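PDB 3B7M: cellulase from Rhodothermus marinus, which probably hydrolyses internal beta-1,4-glucosidic bonds in cellulose, as an endoglucanase of glycosyl hydrolase family 12. Local coordinates for residues A[62-66]-A[190-194]. Residue numbers count along the deposited sequence, not the author numbering.
Sequences IQFAI and LLSVQ
Gln63 lays its amide group beside that of Gln194, whose NE2 donates a hydrogen bond to Gln63 OE1 at 3.0 Å. Such cross-strand pairing of side chains is expected at a non-hydrogen-bonded position of an antiparallel sheet, and here the two CA atoms lie 4.2 Å apart. Gln63 is extended (chi1 and chi2 both t), whereas Gln194 starts from m. The strands run at 154°, their axes approaching to 4.6 Å. Next in register comes the hydrogen-bonded pair Phe64–Val193, closed by Phe64 N to Val193 O (2.8 Å) and Val193 N to Phe64 O (2.9 Å); Ala65 then faces Ser192 across another non-hydrogen-bonded site, CA to CA 4.4 Å. Between these bonds, CA-H...O contacts fill in, such as Gln194 CA to Ile62 O at 3.2 Å.

The regular pattern breaks at Leu191. Its phi/psi of -92/-45, followed by an extended Ser192 at -159/160, and the backbone bonding of both residues to Phe99 of strand 91-101, mark a classic beta bulge. Leu191 O still accepts Ile66 N at 3.0 Å and takes a water at 2.8 Å, while Ile66 (m, m) turns inward, bringing CG1 to 4.1 Å from Leu190 CG.

Alternation sorts the side chains. Phe64 and Val193 pack on strand 207-215 of the second sheet; Gln63, Ala65, Ser192 and Gln194 occupy the other face, where Gln194 also touches Asp97 and Tyr59. That division between hydrophobic core and polar surface is typical of the family 12 beta-jelly-roll, in which the latter face of the larger sheet probably lines the cellulose-binding cleft.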
loop_
_atom_site.group_PDB
_atom_site.type_symbol
_atom_site.label_atom_id
_atom_site.label_comp_id
_atom_site.label_asym_id
_atom_site.label_seq_id
_atom_site.Cartn_x
_atom_site.Cartn_y
_atom_site.Cartn_z
ATOM N N ILE A 62 -5.225 -3.753 -4.051
ATOM C CA ILE A 62 -6.198 -3.016 -4.844
ATOM C C ILE A 62 -5.665 -1.597 -5.050
ATOM O O ILE A 62 -5.162 -0.976 -4.106
ATOM C CB ILE A 62 -7.615 -3.036 -4.203
ATOM C CG1 ILE A 62 -8.617 -2.246 -5.061
ATOM C CG2 ILE A 62 -7.565 -2.580 -2.737
ATOM C CD1 ILE A 62 -10.101 -2.566 -4.744
ATOM N N GLN A 63 -5.761 -1.098 -6.280
ATOM C CA GLN A 63 -5.100 0.148 -6.659
ATOM C C GLN A 63 -6.079 1.133 -7.276
ATOM O O GLN A 63 -6.935 0.729 -8.062
ATOM C CB GLN A 63 -3.984 -0.145 -7.687
ATOM C CG GLN A 63 -3.292 1.100 -8.204
ATOM C CD GLN A 63 -2.364 0.848 -9.380
ATOM O OE1 GLN A 63 -1.147 0.816 -9.220
ATOM N NE2 GLN A 63 -2.937 0.700 -10.575
ATOM N N PHE A 64 -5.944 2.406 -6.906
ATOM C CA PHE A 64 -6.592 3.519 -7.602
ATOM C C PHE A 64 -5.491 4.299 -8.310
ATOM O O PHE A 64 -4.592 4.843 -7.654
ATOM C CB PHE A 64 -7.360 4.431 -6.614
ATOM C CG PHE A 64 -7.973 5.663 -7.255
ATOM C CD1 PHE A 64 -8.972 5.545 -8.223
ATOM C CD2 PHE A 64 -7.565 6.947 -6.870
ATOM C CE1 PHE A 64 -9.545 6.688 -8.812
ATOM C CE2 PHE A 64 -8.124 8.096 -7.457
ATOM C CZ PHE A 64 -9.113 7.967 -8.432
ATOM N N ALA A 65 -5.528 4.299 -9.643
ATOM C CA ALA A 65 -4.600 5.099 -10.438
ATOM C C ALA A 65 -5.245 6.463 -10.605
ATOM O O ALA A 65 -6.431 6.547 -10.929
ATOM C CB ALA A 65 -4.349 4.455 -11.783
ATOM N N ILE A 66 -4.495 7.524 -10.329
ATOM C CA ILE A 66 -5.023 8.878 -10.485
ATOM C C ILE A 66 -5.359 9.092 -11.973
ATOM O O ILE A 66 -4.518 8.849 -12.840
ATOM C CB ILE A 66 -4.051 9.968 -9.930
ATOM C CG1 ILE A 66 -3.582 9.641 -8.497
ATOM C CG2 ILE A 66 -4.677 11.371 -9.997
ATOM C CD1 ILE A 66 -4.653 9.550 -7.425
ATOM N N LEU A 190 1.338 12.855 -7.645
ATOM C CA LEU A 190 0.763 11.684 -7.014
ATOM C C LEU A 190 0.225 10.760 -8.104
ATOM O O LEU A 190 -0.714 11.114 -8.812
ATOM C CB LEU A 190 -0.377 12.117 -6.083
ATOM C CG LEU A 190 -1.266 11.066 -5.407
ATOM C CD1 LEU A 190 -0.464 10.022 -4.692
ATOM C CD2 LEU A 190 -2.208 11.738 -4.440
ATOM N N LEU A 191 0.815 9.579 -8.228
ATOM C CA LEU A 191 0.481 8.657 -9.316
ATOM C C LEU A 191 -0.614 7.644 -8.991
ATOM O O LEU A 191 -1.519 7.393 -9.807
ATOM C CB LEU A 191 1.737 7.913 -9.774
ATOM C CG LEU A 191 2.879 8.718 -10.413
ATOM C CD1 LEU A 191 3.950 7.765 -10.903
ATOM C CD2 LEU A 191 2.394 9.597 -11.559
ATOM N N SER A 192 -0.518 7.029 -7.815
ATOM C CA SER A 192 -1.466 5.993 -7.436
ATOM C C SER A 192 -1.529 5.777 -5.936
ATOM O O SER A 192 -0.601 6.147 -5.195
ATOM C CB SER A 192 -1.108 4.666 -8.118
ATOM O OG SER A 192 0.224 4.299 -7.822
ATOM N N VAL A 193 -2.631 5.164 -5.509
ATOM C CA VAL A 193 -2.832 4.783 -4.118
ATOM C C VAL A 193 -3.239 3.328 -4.134
ATOM O O VAL A 193 -4.239 2.969 -4.779
ATOM C CB VAL A 193 -3.968 5.585 -3.450
ATOM C CG1 VAL A 193 -4.270 5.011 -2.050
ATOM C CG2 VAL A 193 -3.619 7.078 -3.380
ATOM N N GLN A 194 -2.482 2.498 -3.424
ATOM C CA GLN A 194 -2.785 1.070 -3.325
ATOM C C GLN A 194 -2.899 0.674 -1.873
ATOM O O GLN A 194 -2.275 1.303 -1.021
ATOM C CB GLN A 194 -1.648 0.237 -3.907
ATOM C CG GLN A 194 -1.032 0.754 -5.174
ATOM C CD GLN A 194 0.070 -0.140 -5.653
ATOM O OE1 GLN A 194 1.029 -0.390 -4.941
ATOM N NE2 GLN A 194 -0.060 -0.637 -6.866
HETATM O O HOH W 1 -1.360 7.685 -12.578
#